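Local coordinates for putative lipoprotein (Bacteroides fragilis, PDB 3NQI) that is of unknown function but, as a putative lipoprotein, is probably carried at the cell envelope and may bind lipid, at residues G14-N19 / T33-T38; V25-A30 / I71-D76; I124-L129 / F150-Y155; Q198-Y203 / T210-I215; Q220-E223 / E229-S232. All coordinates share one frame; numbering follows the deposited sequence.

Contact 1. Residues G14-N19 / T33-T38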
# COMPACT_ATOMS: atom_id res chain seq x y z
N GLY A 14 0.81 -10.80 -7.83
CA GLY A 14 -0.09 -10.27 -6.83
C GLY A 14 0.61 -10.00 -5.51
O GLY A 14 1.78 -10.32 -5.33
N VAL A 15 -0.18 -9.51 -4.59
CA VAL A 15 0.26 -9.06 -3.28
C VAL A 15 0.22 -10.28 -2.37
O VAL A 15 -0.74 -11.03 -2.37
CB VAL A 15 -0.67 -7.95 -2.79
CG1 VAL A 15 -0.40 -7.64 -1.37
CG2 VAL A 15 -0.49 -6.71 -3.70
N VAL A 16 1.26 -10.45 -1.57
CA VAL A 16 1.37 -11.58 -0.65
C VAL A 16 2.01 -11.16 0.64
O VAL A 16 2.73 -10.21 0.69
CB VAL A 16 2.27 -12.73 -1.23
CG1 VAL A 16 1.66 -13.31 -2.44
CG2 VAL A 16 3.74 -12.24 -1.49
N LYS A 17 1.75 -11.91 1.70
CA LYS A 17 2.44 -11.72 2.95
C LYS A 17 3.77 -12.50 2.83
O LYS A 17 3.83 -13.51 2.15
CB LYS A 17 1.62 -12.30 4.09
CG LYS A 17 2.27 -12.17 5.44
CD LYS A 17 1.48 -12.93 6.51
CE LYS A 17 2.14 -12.75 7.88
NZ LYS A 17 1.18 -12.99 8.99
N VAL A 18 4.81 -12.00 3.49
CA VAL A 18 6.13 -12.61 3.45
C VAL A 18 6.33 -13.36 4.77
O VAL A 18 6.18 -12.77 5.84
CB VAL A 18 7.20 -11.48 3.32
CG1 VAL A 18 8.66 -12.06 3.39
CG2 VAL A 18 6.90 -10.62 2.03
N ASN A 19 6.67 -14.66 4.71
CA ASN A 19 6.94 -15.42 5.93
C ASN A 19 8.43 -15.67 6.16
O ASN A 19 9.16 -15.92 5.21
CB ASN A 19 6.25 -16.77 5.85
CG ASN A 19 4.82 -16.66 5.39
OD1 ASN A 19 4.39 -17.33 4.43
ND2 ASN A 19 4.08 -15.82 6.06
N THR A 33 -3.17 -19.42 1.10
CA THR A 33 -2.32 -20.49 0.61
C THR A 33 -0.84 -20.12 0.79
O THR A 33 -0.44 -19.02 0.40
CB THR A 33 -2.54 -20.71 -0.90
OG1 THR A 33 -3.95 -20.76 -1.15
CG2 THR A 33 -1.84 -22.01 -1.38
N GLU A 34 -0.03 -21.00 1.37
CA GLU A 34 1.42 -20.76 1.44
C GLU A 34 2.06 -21.06 0.08
O GLU A 34 1.81 -22.10 -0.54
CB GLU A 34 2.09 -21.56 2.56
CG GLU A 34 3.60 -21.30 2.71
CD GLU A 34 4.19 -21.69 4.07
OE1 GLU A 34 3.49 -22.32 4.87
OE2 GLU A 34 5.37 -21.39 4.35
N LEU A 35 2.90 -20.13 -0.39
CA LEU A 35 3.62 -20.31 -1.66
C LEU A 35 5.10 -20.52 -1.35
O LEU A 35 5.73 -19.67 -0.70
CB LEU A 35 3.39 -19.12 -2.61
CG LEU A 35 1.90 -18.78 -2.81
CD1 LEU A 35 1.75 -17.51 -3.70
CD2 LEU A 35 1.14 -20.00 -3.40
N ILE A 36 5.62 -21.67 -1.78
CA ILE A 36 6.98 -22.11 -1.43
C ILE A 36 7.93 -21.96 -2.63
O ILE A 36 7.80 -22.69 -3.61
CB ILE A 36 7.01 -23.57 -0.98
CG1 ILE A 36 5.94 -23.84 0.11
CG2 ILE A 36 8.42 -23.97 -0.49
CD1 ILE A 36 6.31 -23.39 1.47
N PRO A 37 8.88 -21.03 -2.56
CA PRO A 37 9.80 -20.87 -3.69
C PRO A 37 10.73 -22.06 -3.84
O PRO A 37 11.21 -22.60 -2.84
CB PRO A 37 10.62 -19.63 -3.32
CG PRO A 37 9.91 -18.97 -2.25
CD PRO A 37 9.17 -20.04 -1.50
N THR A 38 10.93 -22.47 -5.08
CA THR A 38 11.88 -23.50 -5.43
C THR A 38 13.04 -22.94 -6.27
O THR A 38 13.86 -23.71 -6.76
CB THR A 38 11.20 -24.59 -6.26
OG1 THR A 38 10.74 -24.00 -7.48
CG2 THR A 38 10.04 -25.22 -5.50
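V16 and L35 meet methyl to methyl, and N19 and E34 bring their polar ends close. V16 CG1 lies 4.4 Å from L35 CD1, a loose apolar touch. L35 leans toward V16 through its branch rather than its CB. The other pair is polar but not bonded: N19 OD1 and E34 OE2 stay 4.2 Å apart. Their side chains cross obliquely, with amide and carboxylate planes 72° apart. E34 reaches this spot because its chain runs out extended, with CG opposite the backbone N (chi1 -178°). The segments 14-19 and 33-38 are not paired with each other. They flank strand 24-28, which pairs antiparallel with both, so the three consecutive strands form a beta meander. This explains the wide backbone spacing, 9.1 Å between V16 CA and L35 CA. The middle strand also supplies the polar link. T26 OG1 is hydrogen-bonded to both N19 OD1 and E34 OE2, and T28 OG1 bonds to N19 OD1 as well. The T26 hydroxyl thus links the two oxygens that do not bond directly. R21 NE adds a long, weak ion pair to E34. On the apolar side, V16 packs on F27 and on I52 of strand 49-56, while L35 packs on I71 of strand 68-73.

Contact 2. Residues V25-A30 / I71-D76. With CD (cadmium ion), chain F.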
# COMPACT_ATOMS: atom_id res chain seq x y z
N VAL A 25 12.60 -17.80 3.27
CA VAL A 25 11.41 -16.97 3.02
C VAL A 25 10.36 -17.73 2.25
O VAL A 25 10.67 -18.33 1.22
CB VAL A 25 11.78 -15.73 2.21
CG1 VAL A 25 10.50 -14.94 1.85
CG2 VAL A 25 12.79 -14.89 2.94
N THR A 26 9.11 -17.73 2.71
CA THR A 26 7.98 -18.16 1.87
C THR A 26 6.96 -17.01 1.80
O THR A 26 7.15 -15.99 2.43
CB THR A 26 7.31 -19.47 2.35
OG1 THR A 26 6.53 -19.23 3.52
CG2 THR A 26 8.37 -20.55 2.63
N PHE A 27 5.90 -17.22 1.04
CA PHE A 27 4.81 -16.25 0.93
C PHE A 27 3.44 -16.86 1.22
O PHE A 27 3.27 -18.08 1.16
CB PHE A 27 4.80 -15.66 -0.48
CG PHE A 27 6.14 -15.16 -0.91
CD1 PHE A 27 6.61 -13.93 -0.46
CD2 PHE A 27 6.96 -15.93 -1.73
CE1 PHE A 27 7.83 -13.46 -0.86
CE2 PHE A 27 8.20 -15.47 -2.12
CZ PHE A 27 8.64 -14.24 -1.68
N THR A 28 2.48 -16.00 1.56
CA THR A 28 1.07 -16.42 1.75
C THR A 28 0.14 -15.52 0.95
O THR A 28 0.19 -14.31 1.13
CB THR A 28 0.68 -16.39 3.24
OG1 THR A 28 1.55 -17.27 3.96
CG2 THR A 28 -0.79 -16.81 3.46
N ASP A 29 -0.68 -16.09 0.06
CA ASP A 29 -1.57 -15.24 -0.75
C ASP A 29 -2.79 -14.84 0.08
O ASP A 29 -2.94 -15.27 1.23
CB ASP A 29 -1.94 -15.89 -2.10
CG ASP A 29 -2.84 -17.10 -1.96
OD1 ASP A 29 -3.42 -17.36 -0.88
OD2 ASP A 29 -3.00 -17.82 -2.99
N ALA A 30 -3.65 -14.01 -0.51
CA ALA A 30 -4.86 -13.48 0.19
C ALA A 30 -5.87 -14.59 0.54
O ALA A 30 -6.62 -14.47 1.50
CB ALA A 30 -5.53 -12.39 -0.64
N ILE A 71 6.31 -22.85 -5.87
CA ILE A 71 6.34 -21.89 -6.98
C ILE A 71 7.76 -21.56 -7.45
O ILE A 71 8.73 -21.73 -6.74
CB ILE A 71 5.63 -20.54 -6.63
CG1 ILE A 71 6.25 -19.88 -5.41
CG2 ILE A 71 4.13 -20.76 -6.38
CD1 ILE A 71 5.99 -18.37 -5.30
N THR A 72 7.85 -21.07 -8.67
CA THR A 72 9.06 -20.48 -9.20
C THR A 72 8.80 -18.99 -9.39
O THR A 72 7.91 -18.60 -10.13
CB THR A 72 9.44 -21.18 -10.54
OG1 THR A 72 9.76 -22.54 -10.25
CG2 THR A 72 10.65 -20.49 -11.22
N LEU A 73 9.57 -18.14 -8.69
CA LEU A 73 9.50 -16.72 -8.89
C LEU A 73 10.07 -16.41 -10.26
O LEU A 73 11.12 -16.94 -10.65
CB LEU A 73 10.28 -15.98 -7.79
CG LEU A 73 9.62 -16.15 -6.41
CD1 LEU A 73 10.59 -15.90 -5.26
CD2 LEU A 73 8.39 -15.20 -6.28
N LEU A 74 9.36 -15.55 -10.98
CA LEU A 74 9.76 -15.10 -12.31
C LEU A 74 10.41 -13.69 -12.33
O LEU A 74 10.85 -13.20 -13.38
CB LEU A 74 8.55 -15.18 -13.23
CG LEU A 74 8.03 -16.60 -13.52
CD1 LEU A 74 6.73 -16.56 -14.35
CD2 LEU A 74 9.06 -17.48 -14.24
N ALA A 75 10.48 -13.02 -11.18
CA ALA A 75 11.12 -11.72 -11.09
C ALA A 75 11.57 -11.61 -9.67
O ALA A 75 11.08 -12.35 -8.83
CB ALA A 75 10.15 -10.60 -11.40
N ASP A 76 12.49 -10.69 -9.40
CA ASP A 76 12.90 -10.45 -8.02
C ASP A 76 11.72 -9.93 -7.17
O ASP A 76 11.11 -8.92 -7.51
CB ASP A 76 14.08 -9.49 -7.99
CG ASP A 76 14.68 -9.35 -6.60
OD1 ASP A 76 14.69 -10.30 -5.73
OD2 ASP A 76 15.23 -8.24 -6.41
CD CD F . 15.55 -9.90 -3.74
O HOH W 1 16.56 -7.88 -4.38
O HOH W 2 13.65 -8.45 -3.01
O HOH W 3 16.30 -9.30 -1.88
O HOH W 4 17.83 -10.68 -4.36
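F27 and L73 point at each other from opposite directions. The L73 branch reaches the F27 ring at its edge, near the ring plane. L73 CD1 is 4.0 Å from F27 CE2, and L73 CD2 is 4.2 Å from the same carbon. One ring corner therefore faces the fork of the leucine. F27 CG sits beside its own backbone N (chi1 -51°), which sends the ring across to the other segment. I71 adds a looser touch, with its CD1 4.4 Å from F27 CD2. All three side chains are buried and the contact is purely apolar. Farther along, D76 is exposed and binds a cadmium ion through OD1 at 2.2 Å. Its OD2 is 3.2 Å from the metal and accepts a hydrogen bond from a metal-bound water instead. Four waters and one atom from elsewhere complete the site. Strand 34-37 lies between the two segments, pairing antiparallel with 24-28 and parallel with 68-73. Strand 49-56 joins 68-73 back to 11-21, so five strands close into a ring like a small barrel. F27 also packs on P37, I71 on C54, and L73 on I52, while V43 covers both F27 and L73.

Contact 3. Residues I124-L129 / F150-Y155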
# COMPACT_ATOMS: atom_id res chain seq x y z
N ILE A 124 -4.23 -3.61 4.97
CA ILE A 124 -4.91 -3.14 3.79
C ILE A 124 -3.87 -2.66 2.75
O ILE A 124 -2.71 -2.40 3.09
CB ILE A 124 -5.92 -2.02 4.08
CG1 ILE A 124 -5.20 -0.85 4.71
CG2 ILE A 124 -7.12 -2.55 5.00
CD1 ILE A 124 -6.07 0.45 4.83
N VAL A 125 -4.33 -2.62 1.49
CA VAL A 125 -3.46 -2.35 0.37
C VAL A 125 -3.99 -1.21 -0.50
O VAL A 125 -5.16 -1.22 -0.87
CB VAL A 125 -3.20 -3.60 -0.47
CG1 VAL A 125 -2.21 -3.23 -1.66
CG2 VAL A 125 -2.57 -4.69 0.41
N LEU A 126 -3.11 -0.23 -0.76
CA LEU A 126 -3.42 0.85 -1.72
C LEU A 126 -2.71 0.65 -3.05
O LEU A 126 -1.52 0.60 -3.10
CB LEU A 126 -3.07 2.22 -1.13
CG LEU A 126 -4.03 2.89 -0.14
CD1 LEU A 126 -4.50 1.99 0.89
CD2 LEU A 126 -3.31 4.21 0.44
N PRO A 127 -3.47 0.49 -4.17
CA PRO A 127 -2.82 0.66 -5.47
C PRO A 127 -2.57 2.13 -5.71
O PRO A 127 -3.52 2.90 -5.56
CB PRO A 127 -3.85 0.13 -6.45
CG PRO A 127 -5.02 -0.29 -5.64
CD PRO A 127 -4.94 0.35 -4.32
N VAL A 128 -1.32 2.60 -5.93
CA VAL A 128 -1.09 3.98 -6.21
C VAL A 128 -0.65 4.19 -7.70
O VAL A 128 0.26 3.50 -8.18
CB VAL A 128 -0.07 4.64 -5.22
CG1 VAL A 128 -0.19 6.13 -5.39
CG2 VAL A 128 -0.41 4.24 -3.81
N LEU A 129 -1.35 5.06 -8.42
CA LEU A 129 -0.96 5.57 -9.77
C LEU A 129 -0.44 7.00 -9.54
O LEU A 129 -1.14 7.89 -9.03
CB LEU A 129 -2.11 5.48 -10.76
CG LEU A 129 -1.92 5.48 -12.29
CD1 LEU A 129 -1.04 4.34 -12.76
CD2 LEU A 129 -3.28 5.39 -12.96
N PHE A 150 4.15 7.32 0.98
CA PHE A 150 2.71 7.28 1.06
C PHE A 150 2.37 6.81 2.47
O PHE A 150 2.45 5.59 2.77
CB PHE A 150 2.14 6.31 0.01
CG PHE A 150 2.55 6.63 -1.39
CD1 PHE A 150 1.83 7.57 -2.11
CD2 PHE A 150 3.70 6.06 -1.93
CE1 PHE A 150 2.22 7.89 -3.41
CE2 PHE A 150 4.09 6.34 -3.23
CZ PHE A 150 3.34 7.26 -3.98
N THR A 151 2.04 7.76 3.33
CA THR A 151 1.76 7.46 4.73
C THR A 151 0.28 7.57 5.03
O THR A 151 -0.34 8.63 4.70
CB THR A 151 2.50 8.45 5.60
OG1 THR A 151 3.88 8.32 5.34
CG2 THR A 151 2.26 8.23 7.13
N LEU A 152 -0.30 6.53 5.63
CA LEU A 152 -1.71 6.63 6.11
C LEU A 152 -1.73 7.15 7.52
O LEU A 152 -1.03 6.61 8.42
CB LEU A 152 -2.46 5.33 6.05
CG LEU A 152 -2.85 4.88 4.67
CD1 LEU A 152 -3.53 3.49 4.84
CD2 LEU A 152 -3.79 5.95 3.95
N VAL A 153 -2.54 8.19 7.75
CA VAL A 153 -2.64 8.82 9.06
C VAL A 153 -4.09 8.73 9.58
O VAL A 153 -5.06 9.09 8.89
CB VAL A 153 -2.12 10.29 9.04
CG1 VAL A 153 -2.03 10.93 10.50
CG2 VAL A 153 -0.73 10.38 8.31
N CYS A 154 -4.22 8.21 10.79
CA CYS A 154 -5.44 8.26 11.59
C CYS A 154 -5.29 9.38 12.63
O CYS A 154 -4.37 9.36 13.49
CB CYS A 154 -5.61 6.94 12.31
SG CYS A 154 -7.16 6.89 13.24
N TYR A 155 -6.15 10.38 12.54
CA TYR A 155 -6.18 11.48 13.53
C TYR A 155 -7.13 11.06 14.64
O TYR A 155 -8.34 11.08 14.49
CB TYR A 155 -6.58 12.84 12.91
CG TYR A 155 -5.59 13.26 11.85
CD1 TYR A 155 -4.32 13.72 12.21
CD2 TYR A 155 -5.89 13.13 10.52
CE1 TYR A 155 -3.40 14.07 11.24
CE2 TYR A 155 -4.98 13.47 9.55
CZ TYR A 155 -3.74 13.93 9.89
OH TYR A 155 -2.82 14.22 8.91
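The carbonyl O of F150 accepts a hydrogen bond from Y194 OH, while the F150 ring packs against V128. Both V128 methyls lie on one side of the ring. CG2 sits over the face, and CG1 is nearer the rim, 3.6 Å from F150 CE1. V128 CG1 is placed opposite the backbone N (chi1 -166°), which turns it to that rim. L152 works differently, using one methyl for each partner. Its CD2 meets L126 CD2 tip to tip at 3.9 Å. Its CD1 meets I124 CD1 at 4.0 Å, with the isoleucine approaching at a slant. The residues alternate along both strands, so I124, L126 and V128 face F150 and L152. The two strands are not hydrogen-bonded partners. Strands 186-195 and 78-87 come between them in the pairing order, yet the two strands face each other through their side chains. The axes of the segments approach to 10.4 Å and their directions differ by 134°. That spacing suits two layers of interlocking side chains, and all five residues are buried. F150 also stacks with Y172 and meets Y130 edge-to-face. L152 packs on Y194 and on L168 of strand 165-174, and V128 on V102.

Contact 4. Residues Q198-Y203 / T210-I215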
# COMPACT_ATOMS: atom_id res chain seq x y z
N GLN A 198 -2.31 -1.46 14.95
CA GLN A 198 -2.17 -0.41 15.98
C GLN A 198 -3.26 0.65 15.80
O GLN A 198 -3.85 1.08 16.78
CB GLN A 198 -0.79 0.23 15.97
CG GLN A 198 0.31 -0.72 16.52
CD GLN A 198 1.70 -0.09 16.53
OE1 GLN A 198 1.92 0.95 15.94
NE2 GLN A 198 2.64 -0.74 17.23
N ILE A 199 -3.60 0.94 14.54
CA ILE A 199 -4.64 1.92 14.23
C ILE A 199 -5.99 1.39 14.72
O ILE A 199 -6.75 2.11 15.37
CB ILE A 199 -4.77 2.21 12.73
CG1 ILE A 199 -3.44 2.58 12.08
CG2 ILE A 199 -5.76 3.32 12.54
CD1 ILE A 199 -2.58 3.47 12.89
N LEU A 200 -6.26 0.12 14.40
CA LEU A 200 -7.49 -0.54 14.83
C LEU A 200 -7.63 -0.58 16.35
O LEU A 200 -8.71 -0.35 16.86
CB LEU A 200 -7.65 -1.92 14.20
CG LEU A 200 -7.94 -1.94 12.69
CD1 LEU A 200 -7.65 -3.34 12.03
CD2 LEU A 200 -9.39 -1.52 12.40
N ARG A 201 -6.53 -0.83 17.07
CA ARG A 201 -6.53 -0.87 18.52
C ARG A 201 -6.97 0.50 19.08
O ARG A 201 -7.83 0.56 19.97
CB ARG A 201 -5.14 -1.25 19.03
CG ARG A 201 -5.11 -1.78 20.44
CD ARG A 201 -3.72 -1.78 21.04
NE ARG A 201 -2.98 -0.57 20.69
CZ ARG A 201 -3.17 0.64 21.19
NH1 ARG A 201 -4.09 0.89 22.09
NH2 ARG A 201 -2.44 1.64 20.75
N GLU A 202 -6.39 1.59 18.56
CA GLU A 202 -6.74 2.95 19.00
C GLU A 202 -8.15 3.34 18.65
O GLU A 202 -8.84 3.94 19.44
CB GLU A 202 -5.75 4.01 18.49
CG GLU A 202 -4.50 4.05 19.33
CD GLU A 202 -4.76 4.59 20.74
OE1 GLU A 202 -4.80 5.82 20.91
OE2 GLU A 202 -4.99 3.85 21.68
N TYR A 203 -8.61 2.91 17.48
CA TYR A 203 -9.95 3.13 17.04
C TYR A 203 -10.97 2.45 17.98
O TYR A 203 -12.01 3.01 18.37
CB TYR A 203 -10.12 2.60 15.60
CG TYR A 203 -11.54 2.30 15.29
CD1 TYR A 203 -12.43 3.32 14.90
CD2 TYR A 203 -12.06 1.01 15.49
CE1 TYR A 203 -13.76 3.02 14.68
CE2 TYR A 203 -13.38 0.72 15.27
CZ TYR A 203 -14.23 1.72 14.84
OH TYR A 203 -15.59 1.42 14.64
N THR A 210 -15.77 -2.97 18.51
CA THR A 210 -14.79 -4.07 18.34
C THR A 210 -14.08 -4.01 16.98
O THR A 210 -12.93 -4.46 16.82
CB THR A 210 -15.46 -5.43 18.43
OG1 THR A 210 -16.43 -5.55 17.38
CG2 THR A 210 -16.17 -5.64 19.78
N LYS A 211 -14.76 -3.41 16.00
CA LYS A 211 -14.24 -3.26 14.65
C LYS A 211 -15.10 -2.25 13.86
O LYS A 211 -16.27 -2.10 14.14
CB LYS A 211 -14.28 -4.60 13.90
CG LYS A 211 -15.64 -5.22 13.81
CD LYS A 211 -15.62 -6.44 12.96
CE LYS A 211 -17.01 -7.04 12.86
NZ LYS A 211 -16.98 -8.33 12.08
N PRO A 212 -14.51 -1.59 12.88
CA PRO A 212 -15.29 -0.65 12.08
C PRO A 212 -16.10 -1.42 11.07
O PRO A 212 -15.67 -2.51 10.71
CB PRO A 212 -14.23 0.15 11.36
CG PRO A 212 -13.08 -0.79 11.20
CD PRO A 212 -13.11 -1.66 12.43
N ALA A 213 -17.23 -0.87 10.64
CA ALA A 213 -17.96 -1.43 9.47
C ALA A 213 -17.14 -1.15 8.19
O ALA A 213 -17.10 -1.96 7.28
CB ALA A 213 -19.35 -0.79 9.34
N LYS A 214 -16.49 0.01 8.12
CA LYS A 214 -15.70 0.34 6.92
C LYS A 214 -14.53 1.23 7.24
O LYS A 214 -14.51 1.95 8.27
CB LYS A 214 -16.63 0.88 5.78
CG LYS A 214 -17.14 2.26 5.95
CD LYS A 214 -17.95 2.73 4.71
CE LYS A 214 -18.57 4.09 4.97
NZ LYS A 214 -19.61 4.45 4.00
N ILE A 215 -13.52 1.12 6.40
CA ILE A 215 -12.35 1.99 6.45
C ILE A 215 -12.43 2.90 5.23
O ILE A 215 -12.77 2.46 4.11
CB ILE A 215 -11.03 1.21 6.42
CG1 ILE A 215 -10.98 0.19 7.58
CG2 ILE A 215 -9.82 2.21 6.39
CD1 ILE A 215 -9.82 -0.87 7.55
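P212 packs against L200 and Y203 in an apolar contact between helix 197-207 and the loop just before strand 214-221. The two helix residues are three positions apart, so they share one helix face and both meet the proline ring at CD. L200 CD2 is 3.7 Å from P212 CD, and these two side chains cross at about a right angle. Y203 CE2 is also 3.7 Å from P212 CD, but the tyrosine runs over the proline at a slant. The Y203 hydroxyl lies at the CA side of the proline, its OH 3.3 Å from P212 CA. The same OH is 3.6 Å from K211 O but bonds instead to D163 O. Helix and strand follow each other directly in the chain, and this contact folds the connecting loop back onto the helix. With CG opposite the backbone N (chi1 157°), the Y203 ring extends toward that loop. A bound cadmium ion lies about 6 Å from the Y203 side chain. D163 is itself a cadmium-site residue, as is I165. Y242 covers both L200 and P212, and L200 also touches L166 of strand 165-174. K211 turns away, and its NZ bonds to T244 OG1.

Contact 5. Residues Q220-E223 / E229-S232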
# COMPACT_ATOMS: atom_id res chain seq x y z
N GLN A 220 -5.77 13.24 -1.92
CA GLN A 220 -5.71 14.39 -2.86
C GLN A 220 -5.16 13.89 -4.19
O GLN A 220 -4.02 13.36 -4.27
CB GLN A 220 -4.89 15.56 -2.31
CG GLN A 220 -5.49 16.16 -1.11
CD GLN A 220 -4.75 17.38 -0.62
OE1 GLN A 220 -5.10 18.54 -0.94
NE2 GLN A 220 -3.73 17.14 0.18
N GLN A 221 -6.00 13.96 -5.22
CA GLN A 221 -5.59 13.46 -6.50
C GLN A 221 -5.82 14.45 -7.61
O GLN A 221 -6.63 15.36 -7.48
CB GLN A 221 -6.23 12.10 -6.79
CG GLN A 221 -7.61 12.11 -7.12
CD GLN A 221 -8.16 10.69 -7.27
OE1 GLN A 221 -7.96 9.85 -6.40
NE2 GLN A 221 -8.88 10.44 -8.36
N ASN A 222 -5.06 14.29 -8.68
CA ASN A 222 -5.11 15.23 -9.82
C ASN A 222 -4.82 14.40 -11.06
O ASN A 222 -3.73 13.82 -11.18
CB ASN A 222 -4.11 16.35 -9.58
CG ASN A 222 -4.02 17.40 -10.73
OD1 ASN A 222 -4.28 17.11 -11.92
ND2 ASN A 222 -3.66 18.63 -10.36
N GLU A 223 -5.83 14.27 -11.91
CA GLU A 223 -5.77 13.46 -13.11
C GLU A 223 -4.96 14.11 -14.24
O GLU A 223 -4.68 13.44 -15.23
CB GLU A 223 -7.20 13.22 -13.68
N GLU A 229 -1.57 22.38 -5.63
CA GLU A 229 -2.42 23.59 -5.58
C GLU A 229 -3.11 23.95 -6.89
O GLU A 229 -3.57 25.06 -7.05
CB GLU A 229 -1.63 24.81 -5.09
CG GLU A 229 -0.99 24.66 -3.71
CD GLU A 229 -1.99 24.22 -2.63
OE1 GLU A 229 -3.11 24.81 -2.54
OE2 GLU A 229 -1.66 23.28 -1.87
N ASP A 230 -3.19 23.03 -7.82
CA ASP A 230 -3.92 23.22 -9.05
C ASP A 230 -5.44 23.07 -8.81
O ASP A 230 -5.89 22.28 -7.96
CB ASP A 230 -3.45 22.18 -10.06
CG ASP A 230 -3.91 22.47 -11.45
OD1 ASP A 230 -3.30 23.31 -12.12
OD2 ASP A 230 -4.88 21.83 -11.88
N THR A 231 -6.24 23.81 -9.59
CA THR A 231 -7.67 23.68 -9.48
C THR A 231 -8.15 22.28 -9.94
O THR A 231 -9.29 21.94 -9.68
CB THR A 231 -8.46 24.84 -10.18
OG1 THR A 231 -8.07 24.91 -11.54
CG2 THR A 231 -8.14 26.19 -9.52
N SER A 232 -7.29 21.48 -10.59
CA SER A 232 -7.67 20.09 -10.91
C SER A 232 -7.48 19.08 -9.78
O SER A 232 -7.86 17.92 -9.93
CB SER A 232 -6.93 19.58 -12.13
OG SER A 232 -7.50 20.13 -13.30
O HOH W 5 -8.17 15.66 -11.28
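The flat amide of N222 has S232 over one side and D230 beyond its nitrogen. S232 CB is 3.6 Å from N222 OD1, and S232 O stands 4.0 Å from N222 CG above the amide plane. D230 CB approaches N222 ND2 to 3.6 Å. The side chains of N222 and D230 cross at about a right angle, with amide and carboxylate planes 36° apart. The D230 carboxylate is not bonded to the amide, as D230 OD2 stays 3.7 Å from N222 ND2. It turns back on its own segment and accepts from S232 N at 2.8 Å, with an N-H...O angle of 154°. That donor comes from above the carboxylate plane, 37° out of it. The N222 amide is fixed by neighbours in the same loop. OD1 accepts from both Y224 N and N225 N, and ND2 bonds to T233 OG1. These bonds set the rotation of the buried amide. N222 O is taken up by R131 NH2. A water links the two segments, accepting from E223 N at 2.8 Å and donating to S232 O at 2.7 Å. N222 to Y224 and D230 to S232 are Asx turns, one near each end of the long loop that joins the antiparallel strands 214-221 and 234-241 into a beta hairpin.

How the contacts relate
Contacts 1 and 2 belong to the same five-strand ring and interlock. Strand 24-28, used by contact 2, is the middle strand of contact 1. Contact 2 is buried and apolar, while contact 1 is partly buried and mixes an apolar with a polar pair. Contact 3 lies nearest the chain's centre, about 6 Å from it, and is wholly apolar. It touches contact 1 through V15 and V125. It also meets contact 4, where C154 packs on I199 and I124 on I215. Contacts 4 and 5 share strand 214-221, one before its start and one at its end. Contact 4 is partly buried and mostly apolar. Contact 5, the farthest of the five from the chain's centre, is polar: an amide packs against the facing loop and a water bridges the segments.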